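Local coordinates for protein citrate lyase, subunit 1 (Methanosaeta concilii, PDB 6HXI) that probably catalyses the ATP-driven cleavage of citrate with coenzyme A into acetyl-CoA and oxaloacetate, at residues C[271-282]-C[330-341]; C[4-12]-C[57-65]. All coordinates share one frame; numbering follows the deposited sequence.

Interaction 1: C[271-282]-C[330-341]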
loop_
_atom_site.group_PDB
_atom_site.type_symbol
_atom_site.label_atom_id
_atom_site.label_comp_id
_atom_site.label_asym_id
_atom_site.label_seq_id
_atom_site.Cartn_x
_atom_site.Cartn_y
_atom_site.Cartn_z
ATOM N N GLY C 271 -21.410 -61.492 23.742
ATOM C CA GLY C 271 -22.555 -61.513 22.836
ATOM C C GLY C 271 -22.143 -61.397 21.380
ATOM O O GLY C 271 -21.190 -60.674 21.063
ATOM N N ARG C 272 -22.844 -62.112 20.483
ATOM C CA ARG C 272 -22.531 -62.090 19.053
ATOM C C ARG C 272 -23.343 -61.024 18.264
ATOM O O ARG C 272 -23.037 -60.799 17.091
ATOM C CB ARG C 272 -22.623 -63.495 18.405
ATOM C CG ARG C 272 -24.003 -64.173 18.412
ATOM C CD ARG C 272 -24.000 -65.534 17.710
ATOM N NE ARG C 272 -23.574 -65.437 16.311
ATOM C CZ ARG C 272 -24.385 -65.177 15.289
ATOM N NH1 ARG C 272 -25.688 -65.016 15.490
ATOM N NH2 ARG C 272 -23.902 -65.078 14.059
ATOM N N VAL C 273 -24.331 -60.342 18.905
ATOM C CA VAL C 273 -25.097 -59.285 18.219
ATOM C C VAL C 273 -24.681 -57.881 18.706
ATOM O O VAL C 273 -24.948 -57.493 19.854
ATOM C CB VAL C 273 -26.642 -59.450 18.223
ATOM C CG1 VAL C 273 -27.308 -58.425 17.290
ATOM C CG2 VAL C 273 -27.055 -60.864 17.861
ATOM N N TRP C 274 -24.033 -57.130 17.829
ATOM C CA TRP C 274 -23.644 -55.773 18.185
ATOM C C TRP C 274 -24.448 -54.776 17.367
ATOM O O TRP C 274 -24.877 -55.065 16.234
ATOM C CB TRP C 274 -22.135 -55.555 18.052
ATOM C CG TRP C 274 -21.330 -56.318 19.058
ATOM C CD1 TRP C 274 -21.036 -57.650 19.035
ATOM C CD2 TRP C 274 -20.706 -55.787 20.234
ATOM N NE1 TRP C 274 -20.263 -57.983 20.123
ATOM C CE2 TRP C 274 -20.038 -56.857 20.872
ATOM C CE3 TRP C 274 -20.662 -54.515 20.825
ATOM C CZ2 TRP C 274 -19.342 -56.692 22.070
ATOM C CZ3 TRP C 274 -19.944 -54.347 21.998
ATOM C CH2 TRP C 274 -19.301 -55.425 22.608
ATOM N N THR C 275 -24.704 -53.621 17.968
ATOM C CA THR C 275 -25.499 -52.610 17.307
ATOM C C THR C 275 -24.868 -51.227 17.343
ATOM O O THR C 275 -24.270 -50.815 18.349
ATOM C CB THR C 275 -26.920 -52.560 17.905
ATOM O OG1 THR C 275 -26.852 -52.307 19.316
ATOM C CG2 THR C 275 -27.749 -53.808 17.595
ATOM N N MET C 276 -25.044 -50.494 16.247
ATOM C CA MET C 276 -24.631 -49.108 16.141
ATOM C C MET C 276 -25.771 -48.394 15.446
ATOM O O MET C 276 -25.747 -48.158 14.236
ATOM C CB MET C 276 -23.282 -48.937 15.448
ATOM C CG MET C 276 -22.804 -47.508 15.497
ATOM S SD MET C 276 -21.057 -47.318 15.132
ATOM C CE MET C 276 -20.931 -48.265 13.593
ATOM N N VAL C 277 -26.810 -48.126 16.233
ATOM C CA VAL C 277 -28.058 -47.524 15.768
ATOM C C VAL C 277 -28.104 -46.026 16.061
ATOM O O VAL C 277 -27.729 -45.583 17.146
ATOM C CB VAL C 277 -29.310 -48.283 16.305
ATOM C CG1 VAL C 277 -30.598 -47.682 15.760
ATOM C CG2 VAL C 277 -29.232 -49.771 15.970
ATOM N N ALA C 278 -28.541 -45.262 15.065
ATOM C CA ALA C 278 -28.710 -43.839 15.175
ATOM C C ALA C 278 -30.085 -43.508 15.772
ATOM O O ALA C 278 -31.114 -44.002 15.297
ATOM C CB ALA C 278 -28.562 -43.210 13.814
ATOM N N GLY C 279 -30.089 -42.713 16.832
ATOM C CA GLY C 279 -31.322 -42.246 17.461
ATOM C C GLY C 279 -31.781 -43.003 18.682
ATOM O O GLY C 279 -31.641 -44.225 18.751
ATOM N N GLY C 280 -32.317 -42.264 19.649
ATOM C CA GLY C 280 -32.870 -42.832 20.875
ATOM C C GLY C 280 -34.075 -43.716 20.599
ATOM O O GLY C 280 -34.145 -44.837 21.109
ATOM N N GLY C 281 -35.007 -43.223 19.772
ATOM C CA GLY C 281 -36.223 -43.940 19.386
ATOM C C GLY C 281 -35.963 -45.239 18.655
ATOM O O GLY C 281 -36.434 -46.295 19.084
ATOM N N ALA C 282 -35.202 -45.171 17.546
ATOM C CA ALA C 282 -34.858 -46.312 16.693
ATOM C C ALA C 282 -34.018 -47.399 17.373
ATOM O O ALA C 282 -34.234 -48.576 17.079
ATOM C CB ALA C 282 -34.153 -45.826 15.446
ATOM N N ASN C 330 -15.661 -65.922 18.220
ATOM C CA ASN C 330 -16.879 -66.698 18.414
ATOM C C ASN C 330 -17.315 -67.511 17.183
ATOM O O ASN C 330 -17.460 -66.921 16.106
ATOM C CB ASN C 330 -18.008 -65.749 18.844
ATOM C CG ASN C 330 -19.182 -66.395 19.532
ATOM O OD1 ASN C 330 -20.286 -66.484 18.980
ATOM N ND2 ASN C 330 -19.001 -66.771 20.791
ATOM N N PRO C 331 -17.592 -68.845 17.326
ATOM C CA PRO C 331 -18.152 -69.605 16.187
ATOM C C PRO C 331 -19.561 -69.071 15.883
ATOM O O PRO C 331 -20.188 -68.478 16.770
ATOM C CB PRO C 331 -18.166 -71.051 16.682
ATOM C CG PRO C 331 -18.193 -70.959 18.152
ATOM C CD PRO C 331 -17.510 -69.681 18.544
ATOM N N ASN C 332 -20.036 -69.235 14.621
ATOM C CA ASN C 332 -21.272 -68.671 14.019
ATOM C C ASN C 332 -20.960 -67.211 13.611
ATOM O O ASN C 332 -21.784 -66.549 12.976
ATOM C CB ASN C 332 -22.535 -68.686 14.944
ATOM C CG ASN C 332 -22.831 -69.903 15.801
ATOM O OD1 ASN C 332 -23.538 -69.792 16.813
ATOM N ND2 ASN C 332 -22.334 -71.082 15.429
ATOM N N GLY C 333 -19.763 -66.745 13.985
ATOM C CA GLY C 333 -19.285 -65.390 13.757
ATOM C C GLY C 333 -19.936 -64.414 14.710
ATOM O O GLY C 333 -20.413 -64.796 15.783
ATOM N N LYS C 334 -19.956 -63.143 14.312
ATOM C CA LYS C 334 -20.579 -62.040 15.041
ATOM C C LYS C 334 -21.270 -61.138 14.030
ATOM O O LYS C 334 -20.825 -61.056 12.890
ATOM C CB LYS C 334 -19.550 -61.258 15.873
ATOM C CG LYS C 334 -19.256 -61.923 17.204
ATOM C CD LYS C 334 -18.130 -61.266 17.960
ATOM C CE LYS C 334 -17.928 -61.977 19.277
ATOM N NZ LYS C 334 -16.707 -61.516 19.976
ATOM N N VAL C 335 -22.364 -60.488 14.423
ATOM C CA VAL C 335 -23.100 -59.582 13.534
ATOM C C VAL C 335 -23.056 -58.116 14.023
ATOM O O VAL C 335 -23.267 -57.857 15.212
ATOM C CB VAL C 335 -24.544 -60.098 13.300
ATOM C CG1 VAL C 335 -25.379 -59.077 12.557
ATOM C CG2 VAL C 335 -24.547 -61.424 12.544
ATOM N N LEU C 336 -22.751 -57.165 13.095
ATOM C CA LEU C 336 -22.743 -55.711 13.336
ATOM C C LEU C 336 -23.917 -55.053 12.592
ATOM O O LEU C 336 -23.930 -55.031 11.362
ATOM C CB LEU C 336 -21.402 -55.027 12.970
ATOM C CG LEU C 336 -21.302 -53.475 13.177
ATOM C CD1 LEU C 336 -21.674 -53.026 14.629
ATOM C CD2 LEU C 336 -19.924 -52.951 12.795
ATOM N N LEU C 337 -24.891 -54.517 13.361
ATOM C CA LEU C 337 -26.079 -53.867 12.812
ATOM C C LEU C 337 -25.973 -52.353 12.891
ATOM O O LEU C 337 -26.139 -51.767 13.960
ATOM C CB LEU C 337 -27.363 -54.382 13.497
ATOM C CG LEU C 337 -27.596 -55.903 13.464
ATOM C CD1 LEU C 337 -28.669 -56.300 14.442
ATOM C CD2 LEU C 337 -27.981 -56.378 12.074
ATOM N N ILE C 338 -25.660 -51.734 11.749
ATOM C CA ILE C 338 -25.526 -50.280 11.582
ATOM C C ILE C 338 -26.840 -49.768 11.026
ATOM O O ILE C 338 -27.024 -49.637 9.811
ATOM C CB ILE C 338 -24.290 -49.879 10.718
ATOM C CG1 ILE C 338 -23.025 -50.722 11.107
ATOM C CG2 ILE C 338 -24.054 -48.345 10.832
ATOM C CD1 ILE C 338 -21.748 -50.454 10.350
ATOM N N GLY C 339 -27.772 -49.525 11.930
ATOM C CA GLY C 339 -29.108 -49.101 11.543
ATOM C C GLY C 339 -29.486 -47.697 11.941
ATOM O O GLY C 339 -28.638 -46.896 12.339
ATOM N N GLY C 340 -30.775 -47.425 11.822
ATOM C CA GLY C 340 -31.365 -46.150 12.173
ATOM C C GLY C 340 -32.546 -45.809 11.298
ATOM O O GLY C 340 -32.806 -46.477 10.289
ATOM N N ALA C 341 -33.261 -44.752 11.682
ATOM C CA ALA C 341 -34.401 -44.261 10.922
ATOM C C ALA C 341 -33.893 -43.372 9.789
ATOM O O ALA C 341 -32.690 -43.319 9.531
ATOM C CB ALA C 341 -35.332 -43.464 11.835
HETATM O O HOH W 1 -32.992 -42.861 13.795
#
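Val-273, Trp-274 and Thr-275 run beside Val-335, Leu-336 and Leu-337 as neighbouring parallel strands, stitched by four nearly straight backbone bonds, from Val-335 N to Arg-272 O (2.8 Å) through to Met-276 N to Leu-337 O (2.8 Å). Side chains pack tightly here. CD1 of Leu-337 reaches across to CG1 of Val-273 (3.8 Å) and also meets CG2 of Thr-275, so branched residues fill one sheet face. Met-276 lies alongside Ile-338, and the bend at its chi3 (50°) brings CE to Ile-338 CD1 (4.0 Å). Beyond, the ladder slackens: Gly-339 N to Met-276 O is a weak bond, and a water links Ala-278 O with Ala-341 N. Gly-340 suits its place, since a CB would press on that of Ala-278, whose side chain is about 4 Å from bound citrate.

The opposite end is more open to solvent and held by polar bonds. Arg-272 bends at chi3 (-59°) and brings its guanidinium edge to the type II turn Asn-330 to Gly-333, giving NE to Gly-333 O (3.3 Å) and NH2 to Asn-332 O (2.8 Å). A leucine here would probably leave both carbonyls without these donors and the turn less firmly held.

In this parallel alpha/beta sheet of the citrate-binding region, 334-338 lies between 273-275 and 371-376; helix 311-325 packs on Trp-274 and Met-276, helix 412-417 on Val-335 and Leu-337.

Interaction 2: C[4-12]-C[57-65]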
loop_
_atom_site.group_PDB
_atom_site.type_symbol
_atom_site.label_atom_id
_atom_site.label_comp_id
_atom_site.label_asym_id
_atom_site.label_seq_id
_atom_site.Cartn_x
_atom_site.Cartn_y
_atom_site.Cartn_z
ATOM N N ARG C 4 -29.649 -40.340 37.849
ATOM C CA ARG C 4 -28.557 -41.219 38.289
ATOM C C ARG C 4 -28.463 -41.281 39.801
ATOM O O ARG C 4 -28.387 -40.247 40.457
ATOM C CB ARG C 4 -27.205 -40.791 37.671
ATOM C CG ARG C 4 -27.167 -40.771 36.127
ATOM C CD ARG C 4 -26.423 -41.960 35.604
ATOM N NE ARG C 4 -25.059 -41.624 35.193
ATOM C CZ ARG C 4 -23.997 -42.384 35.443
ATOM N NH1 ARG C 4 -24.125 -43.514 36.137
ATOM N NH2 ARG C 4 -22.794 -42.019 35.010
ATOM N N GLY C 5 -28.472 -42.500 40.327
ATOM C CA GLY C 5 -28.400 -42.777 41.755
ATOM C C GLY C 5 -27.034 -42.467 42.334
ATOM O O GLY C 5 -26.028 -42.576 41.637
ATOM N N ILE C 6 -26.995 -42.014 43.592
ATOM C CA ILE C 6 -25.726 -41.663 44.249
ATOM C C ILE C 6 -25.589 -42.407 45.566
ATOM O O ILE C 6 -26.596 -42.770 46.175
ATOM C CB ILE C 6 -25.484 -40.120 44.383
ATOM C CG1 ILE C 6 -26.627 -39.401 45.142
ATOM C CG2 ILE C 6 -25.256 -39.484 43.009
ATOM C CD1 ILE C 6 -26.232 -38.047 45.699
ATOM N N ARG C 7 -24.348 -42.637 46.004
ATOM C CA ARG C 7 -24.067 -43.296 47.272
ATOM C C ARG C 7 -24.616 -42.469 48.410
ATOM O O ARG C 7 -24.622 -41.232 48.345
ATOM C CB ARG C 7 -22.560 -43.521 47.489
ATOM C CG ARG C 7 -21.950 -44.472 46.488
ATOM C CD ARG C 7 -20.645 -45.075 46.957
ATOM N NE ARG C 7 -19.825 -45.473 45.811
ATOM C CZ ARG C 7 -20.008 -46.583 45.098
ATOM N NH1 ARG C 7 -19.235 -46.841 44.050
ATOM N NH2 ARG C 7 -20.985 -47.427 45.408
ATOM N N GLU C 8 -25.093 -43.173 49.447
ATOM C CA GLU C 8 -25.599 -42.615 50.705
ATOM C C GLU C 8 -24.517 -41.667 51.260
ATOM O O GLU C 8 -24.848 -40.586 51.734
ATOM C CB GLU C 8 -25.874 -43.762 51.689
ATOM C CG GLU C 8 -26.753 -43.400 52.873
ATOM C CD GLU C 8 -27.067 -44.558 53.810
ATOM O OE1 GLU C 8 -27.222 -45.706 53.329
ATOM O OE2 GLU C 8 -27.181 -44.307 55.030
ATOM N N TYR C 9 -23.224 -42.063 51.134
ATOM C CA TYR C 9 -22.042 -41.296 51.532
ATOM C C TYR C 9 -22.064 -39.902 50.893
ATOM O O TYR C 9 -21.952 -38.902 51.606
ATOM C CB TYR C 9 -20.753 -42.066 51.156
ATOM C CG TYR C 9 -19.478 -41.273 51.338
ATOM C CD1 TYR C 9 -18.998 -40.967 52.608
ATOM C CD2 TYR C 9 -18.750 -40.823 50.239
ATOM C CE1 TYR C 9 -17.822 -40.236 52.783
ATOM C CE2 TYR C 9 -17.595 -40.059 50.401
ATOM C CZ TYR C 9 -17.126 -39.780 51.678
ATOM O OH TYR C 9 -15.974 -39.049 51.870
ATOM N N ASP C 10 -22.286 -39.849 49.568
ATOM C CA ASP C 10 -22.343 -38.640 48.759
ATOM C C ASP C 10 -23.568 -37.766 49.071
ATOM O O ASP C 10 -23.429 -36.543 49.202
ATOM C CB ASP C 10 -22.280 -39.013 47.271
ATOM C CG ASP C 10 -21.000 -39.729 46.847
ATOM O OD1 ASP C 10 -19.907 -39.341 47.329
ATOM O OD2 ASP C 10 -21.082 -40.632 45.977
ATOM N N ALA C 11 -24.758 -38.396 49.224
ATOM C CA ALA C 11 -26.020 -37.712 49.526
ATOM C C ALA C 11 -25.984 -37.031 50.918
ATOM O O ALA C 11 -26.362 -35.864 51.050
ATOM C CB ALA C 11 -27.174 -38.699 49.432
ATOM N N LYS C 12 -25.478 -37.760 51.934
ATOM C CA LYS C 12 -25.326 -37.287 53.311
ATOM C C LYS C 12 -24.262 -36.195 53.398
ATOM O O LYS C 12 -24.432 -35.255 54.172
ATOM C CB LYS C 12 -24.997 -38.445 54.262
ATOM C CG LYS C 12 -26.211 -39.294 54.596
ATOM C CD LYS C 12 -25.859 -40.486 55.441
ATOM C CE LYS C 12 -27.115 -41.047 56.051
ATOM N NZ LYS C 12 -26.841 -42.245 56.874
ATOM N N VAL C 57 -21.717 -47.379 62.867
ATOM C CA VAL C 57 -22.659 -48.076 61.988
ATOM C C VAL C 57 -21.892 -48.289 60.664
ATOM O O VAL C 57 -21.331 -47.339 60.110
ATOM C CB VAL C 57 -24.002 -47.315 61.754
ATOM C CG1 VAL C 57 -24.906 -48.056 60.773
ATOM C CG2 VAL C 57 -24.745 -47.081 63.056
ATOM N N VAL C 58 -21.849 -49.527 60.185
ATOM C CA VAL C 58 -21.195 -49.831 58.918
ATOM C C VAL C 58 -22.155 -50.704 58.086
ATOM O O VAL C 58 -22.692 -51.699 58.579
ATOM C CB VAL C 58 -19.726 -50.352 59.044
ATOM C CG1 VAL C 58 -19.598 -51.537 59.992
ATOM C CG2 VAL C 58 -19.093 -50.643 57.687
ATOM N N LYS C 59 -22.449 -50.240 56.862
ATOM C CA LYS C 59 -23.400 -50.860 55.940
ATOM C C LYS C 59 -22.952 -50.729 54.469
ATOM O O LYS C 59 -22.287 -49.741 54.134
ATOM C CB LYS C 59 -24.809 -50.249 56.139
ATOM C CG LYS C 59 -24.872 -48.718 56.065
ATOM C CD LYS C 59 -26.188 -48.178 56.589
ATOM C CE LYS C 59 -26.065 -46.741 57.013
ATOM N NZ LYS C 59 -27.395 -46.103 57.222
ATOM N N PRO C 60 -23.316 -51.686 53.566
ATOM C CA PRO C 60 -22.912 -51.543 52.155
ATOM C C PRO C 60 -23.628 -50.391 51.433
ATOM O O PRO C 60 -24.842 -50.221 51.581
ATOM C CB PRO C 60 -23.231 -52.913 51.543
ATOM C CG PRO C 60 -24.287 -53.480 52.405
ATOM C CD PRO C 60 -24.113 -52.916 53.780
ATOM N N ASP C 61 -22.855 -49.587 50.676
ATOM C CA ASP C 61 -23.332 -48.426 49.930
ATOM C C ASP C 61 -23.220 -48.680 48.420
ATOM O O ASP C 61 -22.451 -48.013 47.725
ATOM C CB ASP C 61 -22.562 -47.161 50.367
ATOM C CG ASP C 61 -23.277 -45.844 50.100
ATOM O OD1 ASP C 61 -24.394 -45.874 49.522
ATOM O OD2 ASP C 61 -22.725 -44.787 50.469
ATOM N N GLN C 62 -23.994 -49.649 47.915
ATOM C CA GLN C 62 -23.970 -50.020 46.499
ATOM C C GLN C 62 -25.355 -49.920 45.838
ATOM O O GLN C 62 -25.649 -50.625 44.863
ATOM C CB GLN C 62 -23.320 -51.400 46.315
ATOM C CG GLN C 62 -21.800 -51.340 46.271
ATOM C CD GLN C 62 -21.173 -52.708 46.303
ATOM O OE1 GLN C 62 -21.105 -53.357 47.346
ATOM N NE2 GLN C 62 -20.680 -53.165 45.161
ATOM N N LEU C 63 -26.177 -48.976 46.346
ATOM C CA LEU C 63 -27.529 -48.635 45.870
ATOM C C LEU C 63 -28.534 -49.784 46.107
ATOM O O LEU C 63 -29.009 -50.418 45.159
ATOM C CB LEU C 63 -27.532 -48.131 44.393
ATOM C CG LEU C 63 -26.433 -47.118 43.991
ATOM C CD1 LEU C 63 -26.327 -46.979 42.496
ATOM C CD2 LEU C 63 -26.686 -45.761 44.583
ATOM N N PHE C 64 -28.857 -50.026 47.398
ATOM C CA PHE C 64 -29.768 -51.081 47.859
ATOM C C PHE C 64 -31.102 -50.561 48.442
ATOM O O PHE C 64 -31.561 -49.481 48.063
ATOM C CB PHE C 64 -29.052 -51.991 48.881
ATOM C CG PHE C 64 -27.918 -52.844 48.360
ATOM C CD1 PHE C 64 -28.062 -53.581 47.191
ATOM C CD2 PHE C 64 -26.742 -52.986 49.089
ATOM C CE1 PHE C 64 -27.026 -54.387 46.726
ATOM C CE2 PHE C 64 -25.708 -53.801 48.625
ATOM C CZ PHE C 64 -25.851 -54.483 47.440
ATOM N N GLY C 65 -31.709 -51.360 49.332
ATOM C CA GLY C 65 -32.964 -51.065 50.016
ATOM C C GLY C 65 -32.870 -51.227 51.521
ATOM O O GLY C 65 -33.172 -52.292 52.062
#
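Asp-61 meets the start of helix 8-18 with both carboxylate oxygens, joining two parts of the ATP-grasp region: the strand-to-helix corner of 4-12 and the loop that leaves strand 56-60. OD1 accepts Glu-8 N (2.8 Å) and OD2 accepts Tyr-9 N (2.8 Å, 164° at the hydrogen), each on its syn lone pair. Two first-turn amides, which have no carbonyl one turn earlier in the helix to bond to, are thereby satisfied. An aspartate suits the place because its short chain holds both oxygens level with neighbouring amides; its CG lies opposite the backbone N (chi1 -157°), directing the carboxylate at the helix. The positive end of the helix dipole would probably steady the negative charge.

The backbone of Asp-61 is used as well. Its O takes a bond from Arg-7 NH2 (2.8 Å) that lies in the carbonyl plane. Arginine's long chain passes beside the carboxylate without pairing with it, the two flat groups being turned 74° apart, and the guanidinium also makes a cation-pi contact with Tyr-105.

Glu-8 joins a buried salt-bridge network with Lys-12 and Lys-59. OE2 receives Lys-59 NZ (2.8 Å) on its syn lone pair and Lys-12 NZ (2.8 Å) on its anti lone pair. The two ammonium groups approach tip to tip, NZ of Lys-12 to NZ of Lys-59 being 3.9 Å, a closeness that the shared oxygen and the further acids, Glu-109 for Lys-12 and Asp-214 for Lys-59, probably offset. Gln-62, whose CB points away from 4-12, accepts Ser-104 N at its OE1. On the exposed side the apolar end of Leu-63 lies against the backbone of the corner, its CD2 3.4 Å from Ile-6 O.

The two contacts lie in different regions, the citrate-binding one and the ATP-grasp one, to either side of the middle of the chain, with nearest atoms about 16 Å apart, and share no helix or strand. Both are largely buried, yet their chemistry differs. Interaction 1 joins adjacent strands of one sheet, so backbone bonds run in a regular ladder and apolar side chains fill the faces; arginine appears only at its more open end. Interaction 2 joins a helix start to a loop leaving another sheet, where no strand pairing exists, so carboxylates, lysines and an arginine supply the bonds. Interaction 1 also borders bound citrate and the partner alpha subunit, whereas interaction 2 touches no other protein chain.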